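Local coordinates for cytidine deaminase (Burkholderia pseudomallei, PDB 3DMO), which catalyses the zinc-dependent hydrolytic deamination of cytidine and 2'-deoxycytidine to uridine and 2'-deoxyuridine, and probably serves pyrimidine salvage, at the interface of chains A and B and the interface of chains A and C. Sequence-based numbering; all coordinates share one arbitrary frame. Chains: chain A/B/C, Cytidine deaminase.

Contact 1 and contact 2 lie about 12 Å apart, measured between the centres of their C-alpha atoms, and join chain A to two different copies of the enzyme in the four-chain assembly. Both draw on helix 97-107 and the C-terminal segment of chain A, and they share A:Gln101 and A:Phe135. In contact 1 A:Gln101 reaches the start of helix 97-107 of chain B, next to zinc ligand B:Cys96; in contact 2 its aliphatic part packs on the predicted substrate-binding loop of chain C and the 3-10 helix 56-58 that follows. Each centre is about 13 Å from A:Glu63, the predicted proton donor. One helix and tail may thus couple tetramer assembly to neighbouring active sites.

Contact 1: the interface of chains A and B. Residues chain A 97, 100-101, 130-135; chain B 94-97, 100, 129-132.
Both arginines of this two-fold interface start with CG anti to the carbonyl carbon (chi1 -65° in A:Arg100) and run extended from CG to NE, which carries each guanidinium across to the partner's loop at 131-133. A:Gln101 has CG anti to the backbone N (chi1 -169°) and bends at chi2, turning its amide toward chain B. B:Arg100 grips the carbonyl of A:Pro132 end-on: B:Arg100 NH1 lies 2.8 Å from A:Pro132 O, and NH2 shares that oxygen, which lies in the guanidinium plane. B:Arg100 NH2 also donates to A:Asp133 O at 2.9 Å, from above that carbonyl's plane. Within chain B, B:Arg100 NH1 bonds a lone pair of B:Leu130 O and B:Arg100 NE bonds B:Pro95 O, so the group's rotation is fixed. Leucines sandwich it, B:Leu130 CD2 over the centre of one face and A:Leu131 CG toward the rim of the other. A:Arg100 repeats the grip, its NH1 2.8 Å from B:Pro132 O. The rings of A:Pro132 and B:Pro132, related by the two-fold, meet tip to tip, CD to CD at 3.7 Å. A:Gln101 OE1 takes B:Gly97 N at 2.8 Å on a lone pair, while a water links OE1, A:Phe135 N and B:Pro95 O. A:Gln101 NE2 donates to A:Phe135 O at 3.0 Å, fixing the amide. The patch joins the N-terminal part of helix 97-107, beside zinc ligand B:Cys96, to the loop after helix 127-130.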
# COMPACT_ATOMS: atom_id res chain seq x y z
N GLY A 97 10.22 -1.26 5.45
CA GLY A 97 9.34 -1.36 6.63
C GLY A 97 8.03 -2.12 6.39
O GLY A 97 7.56 -2.86 7.27
N ARG A 100 8.92 -5.74 6.38
CA ARG A 100 9.17 -6.14 7.77
C ARG A 100 7.88 -6.42 8.53
O ARG A 100 7.81 -7.38 9.30
CB ARG A 100 10.02 -5.09 8.50
CG ARG A 100 11.42 -4.95 7.93
CD ARG A 100 12.22 -3.89 8.68
NE ARG A 100 13.41 -3.48 7.95
CZ ARG A 100 14.50 -2.92 8.48
NH1 ARG A 100 14.59 -2.69 9.79
NH2 ARG A 100 15.50 -2.57 7.68
N GLN A 101 6.85 -5.60 8.29
CA GLN A 101 5.55 -5.78 8.95
C GLN A 101 4.86 -7.07 8.49
O GLN A 101 4.28 -7.81 9.31
CB GLN A 101 4.65 -4.57 8.70
CG GLN A 101 3.37 -4.52 9.54
CD GLN A 101 3.65 -4.37 11.02
OE1 GLN A 101 4.32 -3.42 11.45
NE2 GLN A 101 3.15 -5.31 11.82
N LEU A 130 14.54 -6.95 13.00
CA LEU A 130 14.33 -5.94 11.97
C LEU A 130 13.21 -4.96 12.33
O LEU A 130 13.17 -3.82 11.83
CB LEU A 130 14.03 -6.61 10.62
CG LEU A 130 15.20 -7.25 9.89
CD1 LEU A 130 14.67 -8.09 8.75
CD2 LEU A 130 16.19 -6.20 9.37
N LEU A 131 12.31 -5.40 13.20
CA LEU A 131 11.14 -4.60 13.57
C LEU A 131 10.90 -4.66 15.07
O LEU A 131 10.01 -5.40 15.53
CB LEU A 131 9.90 -5.07 12.77
CG LEU A 131 8.72 -4.10 12.64
CD1 LEU A 131 9.08 -2.84 11.86
CD2 LEU A 131 7.57 -4.83 11.96
N PRO A 132 11.69 -3.90 15.85
CA PRO A 132 11.59 -3.96 17.31
C PRO A 132 10.27 -3.39 17.82
O PRO A 132 9.77 -2.39 17.29
CB PRO A 132 12.78 -3.12 17.79
CG PRO A 132 13.13 -2.22 16.65
CD PRO A 132 12.74 -2.95 15.39
N ASP A 133 9.70 -4.06 18.83
CA ASP A 133 8.41 -3.68 19.38
C ASP A 133 7.39 -3.47 18.26
O ASP A 133 6.83 -2.38 18.11
CB ASP A 133 8.53 -2.44 20.26
CG ASP A 133 7.23 -2.11 20.98
OD1 ASP A 133 6.41 -3.04 21.19
OD2 ASP A 133 7.03 -0.93 21.34
N ALA A 134 7.17 -4.53 17.48
CA ALA A 134 6.29 -4.48 16.31
C ALA A 134 4.83 -4.25 16.67
O ALA A 134 4.38 -4.62 17.76
CB ALA A 134 6.43 -5.74 15.49
N PHE A 135 4.09 -3.64 15.74
CA PHE A 135 2.65 -3.45 15.88
C PHE A 135 1.92 -4.77 15.64
O PHE A 135 2.23 -5.49 14.69
CB PHE A 135 2.15 -2.39 14.90
CG PHE A 135 0.66 -2.20 14.90
CD1 PHE A 135 0.02 -1.52 15.94
CD2 PHE A 135 -0.12 -2.70 13.85
CE1 PHE A 135 -1.37 -1.35 15.94
CE2 PHE A 135 -1.50 -2.53 13.84
CZ PHE A 135 -2.13 -1.86 14.88
N ALA B 94 2.58 1.03 19.00
CA ALA B 94 3.72 0.75 18.12
C ALA B 94 3.36 1.13 16.69
O ALA B 94 2.40 0.61 16.14
CB ALA B 94 4.07 -0.71 18.20
N PRO B 95 4.13 2.06 16.07
CA PRO B 95 3.89 2.32 14.65
C PRO B 95 4.12 1.09 13.80
O PRO B 95 5.07 0.33 14.05
CB PRO B 95 4.93 3.39 14.31
CG PRO B 95 5.20 4.07 15.64
CD PRO B 95 5.20 2.93 16.61
N CYS B 96 3.26 0.89 12.81
CA CYS B 96 3.46 -0.20 11.87
C CYS B 96 4.69 0.07 11.01
O CYS B 96 5.20 1.21 10.94
CB CYS B 96 2.20 -0.41 11.00
SG CYS B 96 2.05 0.69 9.57
N GLY B 97 5.17 -0.98 10.35
CA GLY B 97 6.38 -0.91 9.51
C GLY B 97 6.29 0.06 8.34
O GLY B 97 7.26 0.76 8.04
N ARG B 100 6.78 3.48 9.74
CA ARG B 100 8.20 3.63 10.08
C ARG B 100 9.05 3.99 8.87
O ARG B 100 9.95 4.82 8.95
CB ARG B 100 8.74 2.38 10.78
CG ARG B 100 8.11 2.12 12.15
CD ARG B 100 8.70 0.88 12.79
NE ARG B 100 7.88 0.39 13.90
CZ ARG B 100 8.31 -0.40 14.88
NH1 ARG B 100 9.59 -0.80 14.93
NH2 ARG B 100 7.46 -0.80 15.81
N ASP B 129 15.60 4.49 15.46
CA ASP B 129 15.54 3.37 16.40
C ASP B 129 14.41 2.40 16.08
O ASP B 129 14.54 1.19 16.30
CB ASP B 129 15.42 3.87 17.84
CG ASP B 129 16.69 4.54 18.34
OD1 ASP B 129 17.80 4.13 17.94
OD2 ASP B 129 16.57 5.48 19.15
N LEU B 130 13.30 2.92 15.56
CA LEU B 130 12.15 2.09 15.19
C LEU B 130 12.43 1.24 13.95
O LEU B 130 11.81 0.19 13.75
CB LEU B 130 10.91 2.95 15.00
CG LEU B 130 10.26 3.52 16.26
CD1 LEU B 130 9.28 4.57 15.83
CD2 LEU B 130 9.57 2.45 17.09
N LEU B 131 13.37 1.69 13.13
CA LEU B 131 13.68 1.00 11.89
C LEU B 131 15.19 0.88 11.69
O LEU B 131 15.77 1.64 10.90
CB LEU B 131 13.00 1.72 10.71
CG LEU B 131 12.76 0.96 9.40
CD1 LEU B 131 11.78 -0.21 9.58
CD2 LEU B 131 12.25 1.91 8.35
N PRO B 132 15.83 -0.07 12.41
CA PRO B 132 17.29 -0.22 12.33
C PRO B 132 17.73 -0.65 10.93
O PRO B 132 17.03 -1.44 10.27
CB PRO B 132 17.60 -1.31 13.35
CG PRO B 132 16.32 -2.05 13.57
CD PRO B 132 15.22 -1.04 13.35
O HOH W 1 5.66 -2.44 13.60

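Contact 2: the interface of chains A and C. Residues chain A 101-102, 105-106, 135-137; chain C 26, 29, 52-55, 58.
A:Glu105 is the polar centre of this interface, held by donors from chain C, two phenols and a backbone N-H. Its CG stands anti to the backbone N (chi1 173°) and the chain bends at chi2, sending the carboxylate from helix 97-107 into the chain C loops. A:Glu105 OE2 takes both phenols: C:Tyr29 OH on its syn lone pair at 2.6 Å and C:Tyr26 OH on its anti lone pair, also at 2.6 Å. C:Tyr29 comes tip to tip and C:Tyr26 crosses obliquely, their rings turned 70° and 82° from the carboxylate plane. A:Glu105 OE1 accepts the backbone N of C:Ala54 at 2.8 Å, nearly straight but from above the plane. These short bonds would be expected to stabilise the carboxylate as an anion. The tight side buries much of A:Glu105 and C:Ala54, and there C:Leu58 CD1 meets A:Gln101 CB at 3.5 Å, their side chains crossing at about a right angle. The edge of the A:Phe135 ring faces the C:Ala54 carbonyl, A:Phe135 CE2 lying 3.5 Å from C:Ala54 O. The C:Asn53 amide packs closely against A:Glu105, although the hydrogen bond from C:Asn53 ND2 to A:Gln101 O is weak (3.4 Å). C:Asn53 OD1 instead takes C:Ser55 N at 2.9 Å on a lone pair, bracing its own loop. The fit is looser at the flank, where A:Leu106, little buried, slides its CD2 past C:Tyr26 CD2 at 4.0 Å. Because residues 52-55 belong to the predicted substrate-binding segment, the interface probably helps chain A hold the nucleoside pocket of chain C in shape.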
# COMPACT_ATOMS: atom_id res chain seq x y z
N GLN A 101 6.85 -5.60 8.29
CA GLN A 101 5.55 -5.78 8.95
C GLN A 101 4.86 -7.07 8.49
O GLN A 101 4.28 -7.81 9.31
CB GLN A 101 4.65 -4.57 8.70
CG GLN A 101 3.37 -4.52 9.54
CD GLN A 101 3.65 -4.37 11.02
OE1 GLN A 101 4.32 -3.42 11.45
NE2 GLN A 101 3.15 -5.31 11.82
N VAL A 102 4.96 -7.36 7.20
CA VAL A 102 4.39 -8.59 6.63
C VAL A 102 5.21 -9.82 7.05
O VAL A 102 4.64 -10.85 7.43
CB VAL A 102 4.27 -8.49 5.09
CG1 VAL A 102 3.86 -9.83 4.48
CG2 VAL A 102 3.27 -7.40 4.72
N GLU A 105 4.29 -10.73 10.75
CA GLU A 105 2.97 -11.36 10.87
C GLU A 105 2.95 -12.78 10.29
O GLU A 105 2.46 -13.71 10.94
CB GLU A 105 1.90 -10.49 10.24
CG GLU A 105 0.55 -11.17 10.17
CD GLU A 105 -0.58 -10.25 10.55
OE1 GLU A 105 -0.33 -9.04 10.75
OE2 GLU A 105 -1.72 -10.75 10.65
N LEU A 106 3.49 -12.95 9.09
CA LEU A 106 3.46 -14.24 8.42
C LEU A 106 4.57 -15.21 8.86
O LEU A 106 4.35 -16.42 8.91
CB LEU A 106 3.46 -14.05 6.90
CG LEU A 106 2.27 -13.26 6.32
CD1 LEU A 106 2.40 -13.16 4.80
CD2 LEU A 106 0.95 -13.92 6.70
N PHE A 135 4.09 -3.64 15.74
CA PHE A 135 2.65 -3.45 15.88
C PHE A 135 1.92 -4.77 15.64
O PHE A 135 2.23 -5.49 14.69
CB PHE A 135 2.15 -2.39 14.90
CG PHE A 135 0.66 -2.20 14.90
CD1 PHE A 135 0.02 -1.52 15.94
CD2 PHE A 135 -0.12 -2.70 13.85
CE1 PHE A 135 -1.37 -1.35 15.94
CE2 PHE A 135 -1.50 -2.53 13.84
CZ PHE A 135 -2.13 -1.86 14.88
N TYR A 136 0.96 -5.07 16.51
CA TYR A 136 0.04 -6.20 16.34
C TYR A 136 -1.38 -5.77 16.64
O TYR A 136 -1.61 -4.81 17.38
CB TYR A 136 0.37 -7.33 17.32
CG TYR A 136 1.70 -8.01 17.14
CD1 TYR A 136 1.89 -8.96 16.12
CD2 TYR A 136 2.76 -7.74 18.00
CE1 TYR A 136 3.12 -9.60 15.96
CE2 TYR A 136 3.99 -8.38 17.85
CZ TYR A 136 4.16 -9.31 16.83
OH TYR A 136 5.37 -9.94 16.69
N LEU A 137 -2.34 -6.50 16.06
CA LEU A 137 -3.74 -6.43 16.47
C LEU A 137 -4.17 -7.81 16.97
O LEU A 137 -4.20 -8.78 16.20
CB LEU A 137 -4.65 -6.02 15.31
CG LEU A 137 -5.07 -4.57 15.06
CD1 LEU A 137 -6.29 -4.62 14.16
CD2 LEU A 137 -5.39 -3.81 16.35
N TYR C 26 -5.79 -15.95 4.06
CA TYR C 26 -5.49 -15.52 5.42
C TYR C 26 -6.21 -14.20 5.66
O TYR C 26 -5.73 -13.14 5.26
CB TYR C 26 -3.97 -15.41 5.65
CG TYR C 26 -3.59 -14.84 7.00
CD1 TYR C 26 -3.76 -15.59 8.17
CD2 TYR C 26 -3.04 -13.57 7.11
CE1 TYR C 26 -3.41 -15.07 9.42
CE2 TYR C 26 -2.68 -13.04 8.36
CZ TYR C 26 -2.86 -13.79 9.50
OH TYR C 26 -2.51 -13.26 10.73
N TYR C 29 -8.94 -10.67 9.98
CA TYR C 29 -9.44 -9.35 10.38
C TYR C 29 -10.82 -9.05 9.81
O TYR C 29 -11.69 -8.57 10.54
CB TYR C 29 -8.42 -8.24 10.03
CG TYR C 29 -7.06 -8.54 10.63
CD1 TYR C 29 -6.05 -9.11 9.85
CD2 TYR C 29 -6.80 -8.32 11.98
CE1 TYR C 29 -4.81 -9.42 10.40
CE2 TYR C 29 -5.56 -8.63 12.54
CZ TYR C 29 -4.57 -9.19 11.74
OH TYR C 29 -3.34 -9.50 12.29
N GLU C 52 -4.17 -10.88 4.69
CA GLU C 52 -4.35 -9.68 5.48
C GLU C 52 -3.18 -9.41 6.44
O GLU C 52 -2.32 -10.27 6.63
CB GLU C 52 -5.69 -9.72 6.21
CG GLU C 52 -6.87 -9.76 5.23
CD GLU C 52 -8.23 -9.68 5.90
OE1 GLU C 52 -9.20 -9.39 5.18
OE2 GLU C 52 -8.34 -9.95 7.11
N ASN C 53 -3.15 -8.21 7.00
CA ASN C 53 -2.12 -7.82 7.96
C ASN C 53 -2.76 -6.95 9.02
O ASN C 53 -3.74 -6.25 8.73
CB ASN C 53 -1.02 -7.06 7.23
CG ASN C 53 0.22 -6.87 8.09
OD1 ASN C 53 0.31 -5.93 8.86
ND2 ASN C 53 1.17 -7.78 7.96
N ALA C 54 -2.22 -6.99 10.23
CA ALA C 54 -2.68 -6.12 11.33
C ALA C 54 -2.66 -4.64 10.93
O ALA C 54 -3.52 -3.86 11.37
CB ALA C 54 -1.82 -6.34 12.56
N SER C 55 -1.67 -4.25 10.13
CA SER C 55 -1.67 -2.96 9.47
C SER C 55 -2.49 -3.12 8.19
O SER C 55 -2.01 -3.69 7.21
CB SER C 55 -0.24 -2.53 9.15
OG SER C 55 -0.23 -1.24 8.55
N LEU C 58 -1.54 -2.91 4.44
CA LEU C 58 -0.62 -3.93 3.91
C LEU C 58 -1.31 -5.21 3.46
O LEU C 58 -0.64 -6.14 2.99
CB LEU C 58 0.52 -4.24 4.90
CG LEU C 58 1.41 -3.02 5.21
CD1 LEU C 58 2.47 -3.34 6.24
CD2 LEU C 58 2.03 -2.45 3.91